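HpcH/HpaI aldolase (Desulfitobacterium hafniense, PDB 3QZ6) belongs to the HpcH/HpaI aldolase/citrate lyase family, a group of enzymes built on the TIM barrel, a closed ring of parallel strands wrapped by helices. Local coordinates at residues P113-R118 / E139-I144; G91-G96 / M147-H152; Y40-C45 / S68-I73; E143-A148 / G167-I172. One frame throughout, in Å; residues are numbered along the deposited sequence.

Contact 1. Residues P113-R118 / E139-I144; sequences PPLGER and ERNDEI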
loop_
_atom_site.group_PDB
_atom_site.type_symbol
_atom_site.label_atom_id
_atom_site.label_comp_id
_atom_site.label_asym_id
_atom_site.label_seq_id
_atom_site.Cartn_x
_atom_site.Cartn_y
_atom_site.Cartn_z
ATOM N N PRO A 113 -19.685 9.971 -31.621
ATOM C CA PRO A 113 -19.826 10.687 -32.897
ATOM C C PRO A 113 -20.034 12.188 -32.657
ATOM O O PRO A 113 -20.633 12.550 -31.646
ATOM C CB PRO A 113 -21.087 10.063 -33.501
ATOM C CG PRO A 113 -21.098 8.650 -32.934
ATOM C CD PRO A 113 -20.606 8.828 -31.513
ATOM N N PRO A 114 -19.563 13.051 -33.575
ATOM C CA PRO A 114 -18.897 12.720 -34.841
ATOM C C PRO A 114 -17.374 12.593 -34.728
ATOM O O PRO A 114 -16.707 12.363 -35.735
ATOM C CB PRO A 114 -19.246 13.921 -35.726
ATOM C CG PRO A 114 -19.285 15.059 -34.772
ATOM C CD PRO A 114 -19.812 14.499 -33.456
ATOM N N LEU A 115 -16.826 12.736 -33.527
ATOM C CA LEU A 115 -15.376 12.683 -33.362
ATOM C C LEU A 115 -14.836 11.252 -33.323
ATOM O O LEU A 115 -13.633 11.033 -33.467
ATOM C CB LEU A 115 -14.945 13.455 -32.117
ATOM C CG LEU A 115 -15.217 14.964 -32.128
ATOM C CD1 LEU A 115 -14.716 15.628 -30.831
ATOM C CD2 LEU A 115 -14.579 15.626 -33.354
ATOM N N GLY A 116 -15.731 10.284 -33.137
ATOM C CA GLY A 116 -15.340 8.885 -33.029
ATOM C C GLY A 116 -16.558 7.982 -33.087
ATOM O O GLY A 116 -17.654 8.432 -33.429
ATOM N N GLU A 117 -16.374 6.711 -32.742
ATOM C CA GLU A 117 -17.440 5.728 -32.850
ATOM C C GLU A 117 -17.753 5.054 -31.509
ATOM O O GLU A 117 -18.276 3.937 -31.473
ATOM C CB GLU A 117 -17.090 4.697 -33.944
ATOM C CG GLU A 117 -17.020 5.376 -35.333
ATOM C CD GLU A 117 -16.426 4.519 -36.450
ATOM O OE1 GLU A 117 -15.983 3.384 -36.200
ATOM O OE2 GLU A 117 -16.401 5.005 -37.601
ATOM N N ARG A 118 -17.445 5.738 -30.409
ATOM C CA ARG A 118 -17.787 5.218 -29.082
ATOM C C ARG A 118 -19.303 5.014 -28.984
ATOM O O ARG A 118 -20.077 5.901 -29.350
ATOM C CB ARG A 118 -17.332 6.197 -27.986
ATOM C CG ARG A 118 -17.570 5.674 -26.564
ATOM C CD ARG A 118 -17.222 6.708 -25.484
ATOM N NE ARG A 118 -17.676 6.257 -24.164
ATOM C CZ ARG A 118 -17.627 6.992 -23.057
ATOM N NH1 ARG A 118 -17.124 8.225 -23.084
ATOM N NH2 ARG A 118 -18.078 6.492 -21.917
ATOM N N GLU A 139 -20.160 17.551 -24.655
ATOM C CA GLU A 139 -19.368 17.964 -23.503
ATOM C C GLU A 139 -18.425 16.859 -23.033
ATOM O O GLU A 139 -17.275 17.124 -22.703
ATOM C CB GLU A 139 -20.264 18.418 -22.355
ATOM C CG GLU A 139 -21.125 19.618 -22.711
ATOM C CD GLU A 139 -21.847 20.192 -21.510
ATOM O OE1 GLU A 139 -21.430 19.889 -20.370
ATOM O OE2 GLU A 139 -22.826 20.946 -21.708
ATOM N N ARG A 140 -18.903 15.621 -22.995
ATOM C CA ARG A 140 -18.045 14.530 -22.538
ATOM C C ARG A 140 -16.852 14.337 -23.488
ATOM O O ARG A 140 -15.730 14.093 -23.043
ATOM C CB ARG A 140 -18.841 13.231 -22.365
ATOM C CG ARG A 140 -18.010 12.060 -21.848
ATOM C CD ARG A 140 -17.195 12.453 -20.613
ATOM N NE ARG A 140 -18.037 13.004 -19.552
ATOM C CZ ARG A 140 -18.564 12.301 -18.554
ATOM N NH1 ARG A 140 -18.344 10.992 -18.454
ATOM N NH2 ARG A 140 -19.313 12.915 -17.648
ATOM N N ASN A 141 -17.082 14.452 -24.794
ATOM C CA ASN A 141 -15.981 14.313 -25.750
ATOM C C ASN A 141 -14.840 15.282 -25.438
ATOM O O ASN A 141 -13.676 14.975 -25.680
ATOM C CB ASN A 141 -16.466 14.538 -27.191
ATOM C CG ASN A 141 -16.887 13.248 -27.887
ATOM O OD1 ASN A 141 -16.812 12.151 -27.320
ATOM N ND2 ASN A 141 -17.344 13.381 -29.130
ATOM N N ASP A 142 -15.177 16.454 -24.901
ATOM C CA ASP A 142 -14.163 17.463 -24.567
ATOM C C ASP A 142 -13.402 17.155 -23.281
ATOM O O ASP A 142 -12.408 17.808 -22.975
ATOM C CB ASP A 142 -14.798 18.842 -24.424
ATOM C CG ASP A 142 -14.986 19.538 -25.753
ATOM O OD1 ASP A 142 -14.366 19.098 -26.747
ATOM O OD2 ASP A 142 -15.753 20.526 -25.798
ATOM N N GLU A 143 -13.874 16.176 -22.517
ATOM C CA GLU A 143 -13.276 15.879 -21.207
ATOM C C GLU A 143 -12.479 14.564 -21.144
ATOM O O GLU A 143 -11.665 14.367 -20.232
ATOM C CB GLU A 143 -14.360 15.898 -20.127
ATOM C CG GLU A 143 -15.060 17.253 -20.006
ATOM C CD GLU A 143 -16.323 17.185 -19.168
ATOM O OE1 GLU A 143 -17.089 16.205 -19.323
ATOM O OE2 GLU A 143 -16.545 18.102 -18.350
ATOM N N ILE A 144 -12.732 13.668 -22.091
ATOM C CA ILE A 144 -11.963 12.421 -22.214
ATOM C C ILE A 144 -10.484 12.735 -22.431
ATOM O O ILE A 144 -10.146 13.594 -23.239
ATOM C CB ILE A 144 -12.454 11.604 -23.421
ATOM C CG1 ILE A 144 -13.915 11.231 -23.231
ATOM C CG2 ILE A 144 -11.613 10.354 -23.617
ATOM C CD1 ILE A 144 -14.197 10.632 -21.905
HETATM O O HOH W 1 -16.246 9.996 -25.202
HETATM O O HOH W 2 -17.120 9.118 -20.291
#
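Arg118 meets Asn141 and Arg140 largely through water, with no direct hydrogen bond from one segment to the other. Water 1 accepts from Arg118 NH1 at 2.9 Å and donates to Asn141 OD1 at 3.1 Å. Water 2 accepts from Arg118 NH1 and from Arg140 NH1, each at 2.9 Å. Both waters lie in the plane of the Arg118 guanidinium, at its edge, and water 2 is also in the plane of the Arg140 group, although the two guanidinium planes are turned 38° apart. Arginine suits this place because its chain, extended from CG to NE with CG anti to the backbone N (chi1 -176°), carries the donors far enough from the loop to reach the helix end.

Each arginine also has an acidic partner. Arg118 NH2 forms a salt bridge with Asp86, while Arg140 NE makes a weak one with Glu143 OE1 at 3.3 Å. Asn141 OD1 additionally accepts from the backbone N of Tyr112, so one carbonyl oxygen accepts from both the loop backbone and the water.

The van der Waals contacts are light. Leu115 CB sits 3.8 Å from Asn141 ND2, with Leu115 CD1 almost as near to it, and Ile144 CD1 comes within 4.0 Å of Arg118 NH1.

The contact fastens the loop after helix 100-110 to the end of helix 133-141, just before strand 145-150. Arg118 NH1 and Arg140 NH1 are 5.5 Å apart; their repulsion is probably eased by the water oxygen between them and by the acidic partners of each.

Contact 2. Residues G91-G96 / M147-H152; sequences GFMIPG and MAQIEH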
loop_
_atom_site.group_PDB
_atom_site.type_symbol
_atom_site.label_atom_id
_atom_site.label_comp_id
_atom_site.label_asym_id
_atom_site.label_seq_id
_atom_site.Cartn_x
_atom_site.Cartn_y
_atom_site.Cartn_z
ATOM N N GLY A 91 -9.717 8.467 -18.741
ATOM C CA GLY A 91 -8.945 8.247 -19.951
ATOM C C GLY A 91 -7.764 7.330 -19.759
ATOM O O GLY A 91 -7.715 6.540 -18.801
ATOM N N PHE A 92 -6.793 7.461 -20.658
ATOM C CA PHE A 92 -5.782 6.429 -20.832
ATOM C C PHE A 92 -4.371 6.946 -21.002
ATOM O O PHE A 92 -4.144 8.031 -21.531
ATOM C CB PHE A 92 -6.123 5.611 -22.079
ATOM C CG PHE A 92 -7.489 5.023 -22.043
ATOM C CD1 PHE A 92 -7.766 3.949 -21.209
ATOM C CD2 PHE A 92 -8.504 5.554 -22.824
ATOM C CE1 PHE A 92 -9.045 3.413 -21.155
ATOM C CE2 PHE A 92 -9.777 5.028 -22.780
ATOM C CZ PHE A 92 -10.052 3.951 -21.951
HETATM N N MSE A 93 -3.421 6.131 -20.566
HETATM C CA MSE A 93 -2.064 6.248 -21.057
HETATM C C MSE A 93 -1.869 5.065 -21.993
HETATM O O MSE A 93 -1.992 3.910 -21.577
HETATM C CB MSE A 93 -1.057 6.196 -19.912
HETATM C CG MSE A 93 0.397 6.264 -20.380
HETATM SE SE MSE A 93 1.658 6.479 -18.879
HETATM C CE MSE A 93 1.384 4.772 -18.047
ATOM N N ILE A 94 -1.612 5.356 -23.264
ATOM C CA ILE A 94 -1.416 4.318 -24.267
ATOM C C ILE A 94 0.078 4.013 -24.365
ATOM O O ILE A 94 0.873 4.893 -24.697
ATOM C CB ILE A 94 -1.922 4.785 -25.656
ATOM C CG1 ILE A 94 -3.366 5.302 -25.558
ATOM C CG2 ILE A 94 -1.824 3.647 -26.671
ATOM C CD1 ILE A 94 -4.342 4.243 -25.032
ATOM N N PRO A 95 0.472 2.767 -24.085
ATOM C CA PRO A 95 1.909 2.465 -23.987
ATOM C C PRO A 95 2.561 2.217 -25.342
ATOM O O PRO A 95 1.881 1.779 -26.266
ATOM C CB PRO A 95 1.931 1.171 -23.163
ATOM C CG PRO A 95 0.629 0.485 -23.542
ATOM C CD PRO A 95 -0.374 1.611 -23.715
ATOM N N GLY A 96 3.861 2.495 -25.446
ATOM C CA GLY A 96 4.634 2.188 -26.634
ATOM C C GLY A 96 4.005 2.680 -27.926
ATOM O O GLY A 96 3.910 1.934 -28.890
HETATM N N MSE A 147 -3.504 10.104 -23.587
HETATM C CA MSE A 147 -2.092 10.449 -23.475
HETATM C C MSE A 147 -1.219 9.393 -24.130
HETATM O O MSE A 147 -1.372 8.203 -23.855
HETATM C CB MSE A 147 -1.707 10.631 -22.004
HETATM C CG MSE A 147 -0.232 10.941 -21.793
HETATM SE SE MSE A 147 0.133 11.643 -20.003
HETATM C CE MSE A 147 -0.244 10.018 -18.984
ATOM N N ALA A 148 -0.314 9.823 -25.010
ATOM C CA ALA A 148 0.588 8.888 -25.684
ATOM C C ALA A 148 1.867 8.686 -24.878
ATOM O O ALA A 148 2.517 9.644 -24.476
ATOM C CB ALA A 148 0.924 9.378 -27.096
ATOM N N GLN A 149 2.222 7.434 -24.626
ATOM C CA GLN A 149 3.487 7.157 -23.975
ATOM C C GLN A 149 4.523 6.722 -25.005
ATOM O O GLN A 149 4.289 5.800 -25.776
ATOM C CB GLN A 149 3.341 6.093 -22.885
ATOM C CG GLN A 149 4.680 5.749 -22.255
ATOM C CD GLN A 149 4.681 4.389 -21.581
ATOM O OE1 GLN A 149 4.691 4.295 -20.355
ATOM N NE2 GLN A 149 4.682 3.325 -22.386
ATOM N N ILE A 150 5.664 7.404 -25.012
ATOM C CA ILE A 150 6.706 7.180 -26.007
ATOM C C ILE A 150 7.832 6.338 -25.425
ATOM O O ILE A 150 8.407 6.691 -24.394
ATOM C CB ILE A 150 7.306 8.528 -26.467
ATOM C CG1 ILE A 150 6.214 9.445 -27.045
ATOM C CG2 ILE A 150 8.432 8.299 -27.458
ATOM C CD1 ILE A 150 5.438 8.862 -28.242
ATOM N N GLU A 151 8.152 5.230 -26.082
ATOM C CA GLU A 151 9.165 4.310 -25.571
ATOM C C GLU A 151 10.144 3.822 -26.639
ATOM O O GLU A 151 10.977 2.966 -26.359
ATOM C CB GLU A 151 8.495 3.067 -24.971
ATOM C CG GLU A 151 7.466 3.338 -23.911
ATOM C CD GLU A 151 6.979 2.049 -23.257
ATOM O OE1 GLU A 151 6.490 1.150 -23.990
ATOM O OE2 GLU A 151 7.104 1.931 -22.014
ATOM N N HIS A 152 10.033 4.339 -27.857
ATOM C CA HIS A 152 10.848 3.840 -28.965
ATOM C C HIS A 152 11.538 4.987 -29.683
ATOM O O HIS A 152 10.953 6.051 -29.873
ATOM C CB HIS A 152 9.994 3.062 -29.979
ATOM C CG HIS A 152 9.319 1.851 -29.411
ATOM N ND1 HIS A 152 8.104 1.911 -28.766
ATOM C CD2 HIS A 152 9.683 0.546 -29.408
ATOM C CE1 HIS A 152 7.751 0.697 -28.377
ATOM N NE2 HIS A 152 8.691 -0.150 -28.756
#
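Met93 and Met147, both modelled as selenomethionine, run side by side and point the same way from adjacent parallel strands of the TIM barrel, 91-94 and 145-150. Each has CG anti to its backbone N (chi1 178° in both) and bends at the last torsion, so the Met147 CE methyl rests 4.0 Å from Met93 CB. Unbranched and pliable, the two chains pack closely on the face they share, where Ile172 of the next strand meets both.

Gln149 slants across Met93 instead, its CB 3.9 Å from Met93 CG. Its OE1 accepts from Arg72 NH2 of strand 68-72, beyond 91-94, which probably fixes the turn of the amide; glutamine thus offers Met93 an aliphatic flank and the arginine an acceptor.

Ile94 and Ala148 turn to the other face and touch helix 100-110, with Met103 against both. The branched isoleucine fills that interface, while the small alanine probably lets Met103 of the helix approach.

The strands are held by backbone bonds: Met147 N to Phe92 O (3.0 Å), Ile94 N to Met147 O (2.9 Å, nearly straight at 173°) and Gln149 N to Ile94 O (2.9 Å).

Past the strand ends the chains stay in touch through Gly96. Its phi is positive, a conformation glycine adopts easily, and having no side chain it admits the His152 ring edge-on: CE1 of His152 lies 3.9 Å from Gly96 CA, near the ring plane.

Contact 3. Residues Y40-C45 / S68-I73; sequences YFIVDC and SVLVRI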
loop_
_atom_site.group_PDB
_atom_site.type_symbol
_atom_site.label_atom_id
_atom_site.label_comp_id
_atom_site.label_asym_id
_atom_site.label_seq_id
_atom_site.Cartn_x
_atom_site.Cartn_y
_atom_site.Cartn_z
ATOM N N TYR A 40 -4.578 12.741 -9.716
ATOM C CA TYR A 40 -4.959 11.557 -10.479
ATOM C C TYR A 40 -4.032 10.396 -10.140
ATOM O O TYR A 40 -3.025 10.568 -9.455
ATOM C CB TYR A 40 -4.906 11.843 -11.990
ATOM C CG TYR A 40 -3.496 12.008 -12.538
ATOM C CD1 TYR A 40 -2.828 10.943 -13.147
ATOM C CD2 TYR A 40 -2.830 13.229 -12.441
ATOM C CE1 TYR A 40 -1.538 11.088 -13.638
ATOM C CE2 TYR A 40 -1.547 13.381 -12.925
ATOM C CZ TYR A 40 -0.905 12.310 -13.526
ATOM O OH TYR A 40 0.372 12.471 -14.011
ATOM N N PHE A 41 -4.388 9.203 -10.595
ATOM C CA PHE A 41 -3.447 8.099 -10.564
ATOM C C PHE A 41 -3.724 7.207 -11.749
ATOM O O PHE A 41 -4.787 7.288 -12.370
ATOM C CB PHE A 41 -3.513 7.313 -9.240
ATOM C CG PHE A 41 -4.853 6.694 -8.964
ATOM C CD1 PHE A 41 -5.152 5.417 -9.420
ATOM C CD2 PHE A 41 -5.812 7.389 -8.234
ATOM C CE1 PHE A 41 -6.383 4.839 -9.153
ATOM C CE2 PHE A 41 -7.045 6.830 -7.962
ATOM C CZ PHE A 41 -7.337 5.548 -8.406
ATOM N N ILE A 42 -2.754 6.366 -12.082
ATOM C CA ILE A 42 -2.869 5.561 -13.281
ATOM C C ILE A 42 -2.830 4.103 -12.899
ATOM O O ILE A 42 -1.854 3.634 -12.320
ATOM C CB ILE A 42 -1.734 5.860 -14.275
ATOM C CG1 ILE A 42 -1.622 7.374 -14.518
ATOM C CG2 ILE A 42 -1.954 5.085 -15.584
ATOM C CD1 ILE A 42 -0.755 7.735 -15.721
ATOM N N VAL A 43 -3.906 3.390 -13.205
ATOM C CA VAL A 43 -3.959 1.968 -12.910
ATOM C C VAL A 43 -3.150 1.232 -13.974
ATOM O O VAL A 43 -3.386 1.415 -15.170
ATOM C CB VAL A 43 -5.408 1.448 -12.897
ATOM C CG1 VAL A 43 -5.428 -0.059 -12.603
ATOM C CG2 VAL A 43 -6.237 2.224 -11.846
ATOM N N ASP A 44 -2.197 0.411 -13.546
ATOM C CA ASP A 44 -1.339 -0.298 -14.495
ATOM C C ASP A 44 -1.950 -1.624 -14.958
ATOM O O ASP A 44 -1.702 -2.661 -14.354
ATOM C CB ASP A 44 0.031 -0.562 -13.884
ATOM C CG ASP A 44 1.099 -0.822 -14.947
ATOM O OD1 ASP A 44 0.716 -1.078 -16.105
ATOM O OD2 ASP A 44 2.305 -0.770 -14.625
ATOM N N CYS A 45 -2.747 -1.596 -16.025
ATOM C CA CYS A 45 -3.304 -2.833 -16.569
ATOM C C CYS A 45 -2.387 -3.451 -17.611
ATOM O O CYS A 45 -2.690 -4.498 -18.176
ATOM C CB CYS A 45 -4.686 -2.608 -17.200
ATOM S SG CYS A 45 -6.015 -2.444 -15.998
ATOM N N SER A 68 -8.994 11.875 -10.397
ATOM C CA SER A 68 -9.212 11.295 -11.715
ATOM C C SER A 68 -8.488 9.958 -11.840
ATOM O O SER A 68 -7.346 9.824 -11.411
ATOM C CB SER A 68 -8.697 12.244 -12.802
ATOM O OG SER A 68 -9.341 13.504 -12.742
ATOM N N VAL A 69 -9.142 8.977 -12.449
ATOM C CA VAL A 69 -8.531 7.666 -12.630
ATOM C C VAL A 69 -8.196 7.477 -14.103
ATOM O O VAL A 69 -9.083 7.545 -14.950
ATOM C CB VAL A 69 -9.484 6.538 -12.180
ATOM C CG1 VAL A 69 -8.830 5.164 -12.355
ATOM C CG2 VAL A 69 -9.929 6.752 -10.709
ATOM N N LEU A 70 -6.918 7.273 -14.418
ATOM C CA LEU A 70 -6.534 6.918 -15.784
ATOM C C LEU A 70 -6.133 5.456 -15.773
ATOM O O LEU A 70 -5.806 4.919 -14.723
ATOM C CB LEU A 70 -5.357 7.764 -16.271
ATOM C CG LEU A 70 -5.541 9.286 -16.213
ATOM C CD1 LEU A 70 -4.276 9.975 -16.715
ATOM C CD2 LEU A 70 -6.756 9.724 -17.041
ATOM N N VAL A 71 -6.146 4.816 -16.934
ATOM C CA VAL A 71 -5.712 3.430 -17.018
ATOM C C VAL A 71 -4.663 3.259 -18.116
ATOM O O VAL A 71 -4.816 3.775 -19.218
ATOM C CB VAL A 71 -6.887 2.482 -17.299
ATOM C CG1 VAL A 71 -6.411 1.016 -17.241
ATOM C CG2 VAL A 71 -8.025 2.713 -16.290
ATOM N N ARG A 72 -3.595 2.535 -17.801
ATOM C CA ARG A 72 -2.602 2.159 -18.798
ATOM C C ARG A 72 -3.040 0.798 -19.328
ATOM O O ARG A 72 -2.979 -0.203 -18.615
ATOM C CB ARG A 72 -1.229 2.061 -18.137
ATOM C CG ARG A 72 -0.089 1.580 -19.031
ATOM C CD ARG A 72 1.049 1.081 -18.133
ATOM N NE ARG A 72 2.291 1.771 -18.405
ATOM C CZ ARG A 72 3.326 1.827 -17.574
ATOM N NH1 ARG A 72 3.281 1.236 -16.389
ATOM N NH2 ARG A 72 4.414 2.489 -17.935
ATOM N N ILE A 73 -3.517 0.762 -20.565
ATOM C CA ILE A 73 -4.079 -0.463 -21.113
ATOM C C ILE A 73 -3.035 -1.209 -21.933
ATOM O O ILE A 73 -2.144 -0.604 -22.499
ATOM C CB ILE A 73 -5.325 -0.167 -21.951
ATOM C CG1 ILE A 73 -5.006 0.851 -23.057
ATOM C CG2 ILE A 73 -6.461 0.322 -21.028
ATOM C CD1 ILE A 73 -6.233 1.241 -23.895
#
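Phe41 and Val69 pack side by side in the tight part of this contact, where strands 40-44 and 68-72 of a beta-alpha-beta unit run parallel. Phe41 CG lies between its backbone N and carbonyl carbon (chi1 61°), and its CZ comes to 3.7 Å from Val69 CG2. Val43 CG2 reaches Val69 CG1 at 4.0 Å on the same face, which helix 52-65 covers; beta-branched valine suits a strand and gives the helix a compact surface. On the opposite face Tyr40, Ile42 and Leu70 meet Met232 and Leu234 of strand 232-237 inside the barrel, Tyr40 CD1 lying 4.0 Å from Leu70 CD1. Backbone bonds such as Leu70 N to Phe41 O (3.0 Å, 172°) and Arg72 N to Val43 O (2.9 Å) fix the register.

The C-terminal end is looser and more polar, with Arg72 and Cys45 partly exposed. Cys45 N bonds weakly to Arg72 O. Arg72 NH1 forms a salt bridge with Asp44 OD2 at 2.8 Å, but its hydrogen bond is weak and the carboxylate and guanidinium planes stand 44° apart.

Arg72 NE also pairs with Glu46 and NH2 with Gln149, while Asp44 OD2 accepts from Asn22. Three partners around one guanidinium probably restrict its rotation.

Contact 4. Residues E143-A148 / G167-I172; sequences EIFIMA and GVDAVI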
loop_
_atom_site.group_PDB
_atom_site.type_symbol
_atom_site.label_atom_id
_atom_site.label_comp_id
_atom_site.label_asym_id
_atom_site.label_seq_id
_atom_site.Cartn_x
_atom_site.Cartn_y
_atom_site.Cartn_z
ATOM N N GLU A 143 -13.874 16.176 -22.517
ATOM C CA GLU A 143 -13.276 15.879 -21.207
ATOM C C GLU A 143 -12.479 14.564 -21.144
ATOM O O GLU A 143 -11.665 14.367 -20.232
ATOM C CB GLU A 143 -14.360 15.898 -20.127
ATOM C CG GLU A 143 -15.060 17.253 -20.006
ATOM C CD GLU A 143 -16.323 17.185 -19.168
ATOM O OE1 GLU A 143 -17.089 16.205 -19.323
ATOM O OE2 GLU A 143 -16.545 18.102 -18.350
ATOM N N ILE A 144 -12.732 13.668 -22.091
ATOM C CA ILE A 144 -11.963 12.421 -22.214
ATOM C C ILE A 144 -10.484 12.735 -22.431
ATOM O O ILE A 144 -10.146 13.594 -23.239
ATOM C CB ILE A 144 -12.454 11.604 -23.421
ATOM C CG1 ILE A 144 -13.915 11.231 -23.231
ATOM C CG2 ILE A 144 -11.613 10.354 -23.617
ATOM C CD1 ILE A 144 -14.197 10.632 -21.905
ATOM N N PHE A 145 -9.605 12.025 -21.727
ATOM C CA PHE A 145 -8.176 12.332 -21.740
ATOM C C PHE A 145 -7.375 11.220 -22.416
ATOM O O PHE A 145 -7.429 10.070 -21.990
ATOM C CB PHE A 145 -7.676 12.537 -20.300
ATOM C CG PHE A 145 -6.221 12.898 -20.210
ATOM C CD1 PHE A 145 -5.795 14.188 -20.484
ATOM C CD2 PHE A 145 -5.280 11.944 -19.860
ATOM C CE1 PHE A 145 -4.451 14.525 -20.413
ATOM C CE2 PHE A 145 -3.931 12.274 -19.784
ATOM C CZ PHE A 145 -3.519 13.569 -20.062
ATOM N N ILE A 146 -6.633 11.559 -23.465
ATOM C CA ILE A 146 -5.820 10.571 -24.169
ATOM C C ILE A 146 -4.358 10.973 -24.118
ATOM O O ILE A 146 -3.999 12.056 -24.575
ATOM C CB ILE A 146 -6.206 10.460 -25.661
ATOM C CG1 ILE A 146 -7.686 10.099 -25.827
ATOM C CG2 ILE A 146 -5.316 9.432 -26.362
ATOM C CD1 ILE A 146 -8.105 8.903 -25.030
HETATM N N MSE A 147 -3.504 10.104 -23.587
HETATM C CA MSE A 147 -2.092 10.449 -23.475
HETATM C C MSE A 147 -1.219 9.393 -24.130
HETATM O O MSE A 147 -1.372 8.203 -23.855
HETATM C CB MSE A 147 -1.707 10.631 -22.004
HETATM C CG MSE A 147 -0.232 10.941 -21.793
HETATM SE SE MSE A 147 0.133 11.643 -20.003
HETATM C CE MSE A 147 -0.244 10.018 -18.984
ATOM N N ALA A 148 -0.314 9.823 -25.010
ATOM C CA ALA A 148 0.588 8.888 -25.684
ATOM C C ALA A 148 1.867 8.686 -24.878
ATOM O O ALA A 148 2.517 9.644 -24.476
ATOM C CB ALA A 148 0.924 9.378 -27.096
ATOM N N GLY A 167 -7.314 14.784 -31.070
ATOM C CA GLY A 167 -7.774 14.029 -29.919
ATOM C C GLY A 167 -6.646 13.599 -28.998
ATOM O O GLY A 167 -6.896 13.080 -27.919
ATOM N N VAL A 168 -5.399 13.807 -29.407
ATOM C CA VAL A 168 -4.284 13.472 -28.522
ATOM C C VAL A 168 -4.057 14.621 -27.556
ATOM O O VAL A 168 -3.711 15.723 -27.967
ATOM C CB VAL A 168 -2.987 13.203 -29.292
ATOM C CG1 VAL A 168 -1.847 12.920 -28.313
ATOM C CG2 VAL A 168 -3.173 12.044 -30.259
ATOM N N ASP A 169 -4.235 14.368 -26.265
ATOM C CA ASP A 169 -4.187 15.451 -25.284
ATOM C C ASP A 169 -2.787 15.718 -24.748
ATOM O O ASP A 169 -2.429 16.863 -24.470
ATOM C CB ASP A 169 -5.139 15.147 -24.122
ATOM C CG ASP A 169 -6.588 15.105 -24.568
ATOM O OD1 ASP A 169 -7.044 16.108 -25.152
ATOM O OD2 ASP A 169 -7.258 14.067 -24.373
ATOM N N ALA A 170 -1.987 14.669 -24.607
ATOM C CA ALA A 170 -0.725 14.817 -23.901
ATOM C C ALA A 170 0.267 13.745 -24.320
ATOM O O ALA A 170 -0.114 12.733 -24.916
ATOM C CB ALA A 170 -0.974 14.748 -22.395
ATOM N N VAL A 171 1.540 13.966 -24.007
ATOM C CA VAL A 171 2.564 12.971 -24.303
ATOM C C VAL A 171 3.443 12.754 -23.071
ATOM O O VAL A 171 3.674 13.677 -22.287
ATOM C CB VAL A 171 3.422 13.390 -25.527
ATOM C CG1 VAL A 171 4.240 14.633 -25.211
ATOM C CG2 VAL A 171 4.327 12.250 -25.961
ATOM N N ILE A 172 3.912 11.524 -22.894
ATOM C CA ILE A 172 4.765 11.189 -21.764
ATOM C C ILE A 172 5.759 10.109 -22.210
ATOM O O ILE A 172 5.714 9.661 -23.355
ATOM C CB ILE A 172 3.917 10.776 -20.520
ATOM C CG1 ILE A 172 4.739 10.861 -19.239
ATOM C CG2 ILE A 172 3.312 9.392 -20.684
ATOM C CD1 ILE A 172 3.875 10.849 -17.974
#
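Strands 145-150 and 170-173 are neighbours in the parallel TIM barrel, and Asp169 secures their entry into it. Asp169 OD2 accepts from Ile146 N at 2.7 Å (159°) with its anti lone pair, the one away from the other oxygen. Being anti to the carbonyl carbon (chi1 -64°), Asp169 CG lies beside Asp169 N, which bonds Ile146 as well. The chain thereby returns the grip: Ile146 O accepts from Asp169 N at 2.9 Å and from Ala170 N at 3.3 Å, both in the carbonyl plane. Asp169 therefore links to Ile146 through side chain and backbone alike, a task suited to a short acidic residue.

Regular pairing follows, from Ala148 N to Ala170 O (2.9 Å) and from Ile172 N to Ala148 O (2.8 Å). Small side chains fit here: Ala170 CB meets Phe145 CZ at 3.6 Å, and the phenyl ring also lies by Asp169 CB, its plane only 13° from that of the carboxylate. Helix 6-11 covers the same ring through Leu6 and Leu10. Farther along, Met147 SE rests 3.9 Å from Ile172 CB, pairing a polarisable chain with a branched one.

Asp169 OD2 also lies 3.1 Å from Ile144 O. Two acceptors so close should repel, a cost probably offset by the bond from Ile146 N and by the salt bridge of OD1 with Lys7, which would help to hold the carboxylate negative.

How the contacts relate
Contacts 2, 3 and 4 belong to the eight-stranded parallel barrel, whereas contact 1 lies outside the sheet, its centre about 19 Å from those of contacts 2 and 3. Contact 3 comes first along the chain. Both segments of contact 1 fall between those of contact 2, and contact 4 begins where contacts 1 and 2 end. Contacts 2 and 4 share strand 145-150, their centres about 9 Å apart; contact 3 adjoins contact 2 through neighbouring strands 68-72 and 91-94, and Leu70 packs on Phe145 of contact 4. The three barrel contacts thus tie together the second to sixth strands, while contact 1, sharing Glu143 and Ile144 with contact 4, leads helix 133-141 into them.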